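Local structure of inactive PncC family protein (Escherichia coli O157:H7, 5KOL) at residues Leu36-Ser41 with Gly45-Ala50; Asn7-Leu12 with Ala145-Ala150. The protein is of unknown cellular function, belonging to the CinA (PncC) family but probably lacking nicotinamide-nucleotide amidohydrolase activity. All blocks are in the same frame, centred on the assembly; numbering follows the deposited sequence.

From the N terminus, the chain first runs through residues 7-12, a loop preceding helix 18-31, and then enters the sheet by strand 36-40. Interaction 1 closes a very short loop here: three residues separate 36-41 from 45-50, and the contact joins the strand to the helix that follows it. Interaction 2 closes a far larger loop when the outermost strand 141-148 meets residues 7-12, with 132 residues in between. Along the chain, interaction 1 is thus nested inside the loop closed by interaction 2. Their centres lie about 18 Å apart without touching, yet both reach the same mixed sheet: one at the buried strand 36-40, the other at its edge strand 141-148.

Interaction 1: residues Leu36-Ser41 with Gly45-Ala50; sequences LTTAES and GKLASA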
# COMPACT_ATOMS: atom_id res chain seq x y z
N LEU A 36 8.72 8.09 -8.62
CA LEU A 36 8.65 7.97 -7.17
C LEU A 36 8.18 6.58 -6.77
O LEU A 36 7.37 5.96 -7.47
CB LEU A 36 7.70 9.02 -6.59
CG LEU A 36 7.36 9.03 -5.09
CD1 LEU A 36 8.56 9.58 -4.29
CD2 LEU A 36 6.08 9.87 -4.85
N THR A 37 8.70 6.08 -5.65
CA THR A 37 8.21 4.87 -5.01
C THR A 37 8.16 5.13 -3.51
O THR A 37 8.82 6.04 -3.00
CB THR A 37 9.09 3.66 -5.33
OG1 THR A 37 8.52 2.46 -4.76
CG2 THR A 37 10.51 3.87 -4.80
N THR A 38 7.36 4.34 -2.80
CA THR A 38 7.12 4.55 -1.37
C THR A 38 7.18 3.22 -0.63
O THR A 38 6.88 2.16 -1.19
CB THR A 38 5.75 5.20 -1.10
OG1 THR A 38 4.71 4.34 -1.61
CG2 THR A 38 5.68 6.55 -1.80
N ALA A 39 7.57 3.30 0.65
CA ALA A 39 7.62 2.16 1.55
C ALA A 39 7.07 2.62 2.88
O ALA A 39 7.52 3.64 3.42
CB ALA A 39 9.07 1.64 1.71
N GLU A 40 6.09 1.90 3.44
CA GLU A 40 5.53 2.37 4.70
C GLU A 40 5.19 1.20 5.60
O GLU A 40 4.98 0.08 5.14
CB GLU A 40 4.30 3.27 4.49
CG GLU A 40 3.29 2.68 3.55
CD GLU A 40 2.22 3.68 3.14
OE1 GLU A 40 1.66 4.36 4.02
OE2 GLU A 40 1.91 3.72 1.93
N SER A 41 5.16 1.48 6.89
CA SER A 41 4.75 0.48 7.86
C SER A 41 3.50 0.91 8.64
O SER A 41 2.38 0.49 8.32
CB SER A 41 5.92 0.22 8.81
OG SER A 41 5.71 -0.96 9.56
N GLY A 45 -0.37 2.06 4.15
CA GLY A 45 -0.86 2.24 2.80
C GLY A 45 -1.50 3.59 2.56
O GLY A 45 -1.89 3.89 1.42
N LYS A 46 -1.62 4.41 3.60
CA LYS A 46 -2.27 5.70 3.45
C LYS A 46 -1.40 6.72 2.71
O LYS A 46 -1.94 7.66 2.12
CB LYS A 46 -2.70 6.25 4.82
CG LYS A 46 -3.92 5.53 5.42
CD LYS A 46 -4.23 6.03 6.82
CE LYS A 46 -5.53 5.47 7.38
NZ LYS A 46 -6.73 6.00 6.68
N LEU A 47 -0.06 6.56 2.73
CA LEU A 47 0.80 7.40 1.90
C LEU A 47 0.61 7.07 0.42
O LEU A 47 0.39 7.96 -0.40
CB LEU A 47 2.27 7.23 2.31
CG LEU A 47 3.31 7.93 1.42
CD1 LEU A 47 3.18 9.47 1.48
CD2 LEU A 47 4.75 7.52 1.78
N ALA A 48 0.66 5.77 0.09
CA ALA A 48 0.35 5.32 -1.27
C ALA A 48 -1.02 5.81 -1.72
O ALA A 48 -1.17 6.28 -2.86
CB ALA A 48 0.41 3.79 -1.34
N SER A 49 -2.03 5.70 -0.84
CA SER A 49 -3.37 6.16 -1.18
C SER A 49 -3.38 7.66 -1.47
O SER A 49 -4.11 8.11 -2.36
CB SER A 49 -4.34 5.84 -0.04
OG SER A 49 -5.64 6.28 -0.36
N ALA A 50 -2.60 8.44 -0.73
CA ALA A 50 -2.53 9.87 -0.99
C ALA A 50 -2.02 10.13 -2.40
O ALA A 50 -2.57 10.96 -3.13
CB ALA A 50 -1.63 10.54 0.05
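The carboxylate of Glu40 lies between the backbone of Gly45 on one face and Leu47 on the other side of its plane, with backbone N-H groups at its oxygen edge. Gly45 N stands 3.2 Å from Glu40 CD, over the face, while Leu47 CB sits obliquely beyond the two oxygens, 3.4 Å from Glu40 OE1. This is the strand-to-helix turn of a beta-alpha-beta unit made of strand 36-40, helix 46-52 and strand 61-67. The strand and helix axes pass 8.6 Å apart and run nearly antiparallel, at 154°.

Glu40 is tied to the first turn of the helix through both oxygens. Leu47 N gives its hydrogen to the syn lone pair of Glu40 OE1 (3.1 Å), and Ala48 N gives its own to Glu40 OE2 (3.0 Å), also on the syn side but 18° out of the carboxylate plane. Gly45, the N-cap residue, adds a weak bond from its N to OE1, arriving from above the face. With Thr43 OG1 also bonded to OE1, the carboxylate is gripped from several directions, which fixes its rotation. CG lies between the backbone N and the carbonyl carbon (chi1 49°), and the chain runs extended from there into the helix start.

Farther back along the strand the contact turns apolar. Leu47 also packs on Ile112, Ile114 and Val161, while Thr38 OG1 is hydrogen-bonded to Tyr61 OH. Ala48 packs against Val66 of the second subunit, so the helix belongs to the dimer contact as well. Leu47 CD2 meets Thr38 on its methyl branch, 3.8 Å from CG2.

Interaction 2: residues Asn7-Leu12 with Ala145-Ala150; sequences NKIVQL and AVMHFA
A small apolar contact at the protein surface joins the N-terminal loop to the edge strand of the sheet: Ile9 lies against Ala145 and Met147 of strand 141-148. The two partners are two residues apart in the strand, with Val146 between them pointing away; they direct their side chains to the same side, and Ile9 spans them with its two branches. Ile9 CD1 touches the methyl of Ala145, 3.9 Å from Ala145 CB, while the short branch meets the thioether, Ile9 CG2 to Met147 SD at 3.6 Å. Chi1 of Ile9 (-63°) turns the beta-branched fork, with CG2 anti to the backbone N and CG1 beside that N, and the two ends spread roughly along the strand. The bend at chi2 (-69°) brings Met147 SD to the Ile9 methyl. Ile9 and Met147 lie alongside one another, their side chains running opposite ways. With only 160 Å² buried between the segments, the contact is slight, and both Ile9 and Ala145 also touch a crystal neighbour.

The loop has a second anchor in helix 153-171, where Gln167 bonds the backbone at Lys8 O and Val10 N, on either side of Ile9 in the chain. Val10 packs on Phe163 of that helix, as does Met147, while backbone hydrogen bonds from Ala145 and Met147 hold the edge strand to neighbouring strand 131-138.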
# COMPACT_ATOMS: atom_id res chain seq x y z
N ASN A 7 18.24 21.91 4.84
CA ASN A 7 18.00 21.11 6.04
C ASN A 7 17.14 21.90 7.03
O ASN A 7 17.59 22.39 8.07
CB ASN A 7 19.31 20.68 6.70
CG ASN A 7 20.29 20.03 5.73
OD1 ASN A 7 19.95 19.71 4.60
ND2 ASN A 7 21.52 19.80 6.20
N LYS A 8 15.86 22.03 6.68
CA LYS A 8 14.85 22.54 7.61
C LYS A 8 13.81 21.46 7.82
O LYS A 8 13.35 20.84 6.86
CB LYS A 8 14.17 23.84 7.09
CG LYS A 8 15.12 25.00 6.85
CD LYS A 8 14.43 26.24 6.22
CE LYS A 8 15.00 27.53 6.82
NZ LYS A 8 14.27 28.78 6.39
N ILE A 9 13.46 21.21 9.08
CA ILE A 9 12.31 20.37 9.41
C ILE A 9 11.05 21.18 9.12
O ILE A 9 10.78 22.18 9.80
CB ILE A 9 12.36 19.92 10.87
CG1 ILE A 9 13.60 19.06 11.13
CG2 ILE A 9 11.10 19.14 11.23
CD1 ILE A 9 13.55 17.71 10.41
N VAL A 10 10.29 20.77 8.11
CA VAL A 10 9.12 21.56 7.74
C VAL A 10 8.12 21.56 8.89
O VAL A 10 7.95 20.56 9.60
CB VAL A 10 8.48 21.01 6.45
CG1 VAL A 10 9.43 21.18 5.28
CG2 VAL A 10 8.10 19.56 6.60
N GLN A 11 7.49 22.71 9.11
CA GLN A 11 6.43 22.85 10.10
C GLN A 11 5.10 22.86 9.35
O GLN A 11 4.80 23.82 8.64
CB GLN A 11 6.62 24.13 10.92
CG GLN A 11 8.01 24.32 11.52
CD GLN A 11 8.23 23.53 12.81
OE1 GLN A 11 8.55 22.34 12.79
NE2 GLN A 11 8.06 24.21 13.95
N LEU A 12 4.32 21.80 9.50
CA LEU A 12 3.10 21.66 8.71
C LEU A 12 2.13 22.81 9.00
O LEU A 12 1.87 23.15 10.16
CB LEU A 12 2.43 20.33 9.01
CG LEU A 12 3.12 19.06 8.50
CD1 LEU A 12 2.49 17.85 9.16
CD2 LEU A 12 3.03 18.96 6.98
N ALA A 145 14.91 11.91 8.88
CA ALA A 145 14.44 12.84 9.90
C ALA A 145 13.56 12.06 10.88
O ALA A 145 12.89 11.12 10.50
CB ALA A 145 13.65 14.01 9.28
N VAL A 146 13.58 12.47 12.14
CA VAL A 146 12.67 11.92 13.13
C VAL A 146 11.72 13.01 13.61
O VAL A 146 12.07 14.20 13.65
CB VAL A 146 13.42 11.28 14.32
CG1 VAL A 146 14.37 12.29 14.97
CG2 VAL A 146 12.45 10.69 15.35
N MET A 147 10.49 12.60 13.95
CA MET A 147 9.45 13.50 14.45
C MET A 147 8.74 12.86 15.64
O MET A 147 8.66 11.64 15.75
CB MET A 147 8.42 13.81 13.36
CG MET A 147 8.98 14.58 12.18
SD MET A 147 9.41 16.26 12.67
CE MET A 147 7.80 16.98 12.97
N HIS A 148 8.22 13.71 16.53
CA HIS A 148 7.43 13.27 17.68
C HIS A 148 6.07 13.95 17.61
O HIS A 148 5.94 15.12 17.98
CB HIS A 148 8.15 13.60 18.98
CG HIS A 148 9.51 12.97 19.08
ND1 HIS A 148 9.69 11.65 19.43
CD2 HIS A 148 10.74 13.47 18.85
CE1 HIS A 148 10.98 11.37 19.42
NE2 HIS A 148 11.64 12.46 19.08
N PHE A 149 5.06 13.22 17.12
CA PHE A 149 3.75 13.80 16.89
C PHE A 149 2.86 13.60 18.10
O PHE A 149 2.86 12.53 18.72
CB PHE A 149 3.09 13.18 15.65
CG PHE A 149 3.83 13.44 14.36
CD1 PHE A 149 3.93 14.73 13.84
CD2 PHE A 149 4.40 12.38 13.65
CE1 PHE A 149 4.60 14.97 12.64
CE2 PHE A 149 5.08 12.61 12.45
CZ PHE A 149 5.16 13.90 11.94
N ALA A 150 2.09 14.64 18.45
CA ALA A 150 1.11 14.55 19.52
C ALA A 150 -0.25 14.12 18.97
O ALA A 150 -0.56 14.30 17.79
CB ALA A 150 0.98 15.89 20.26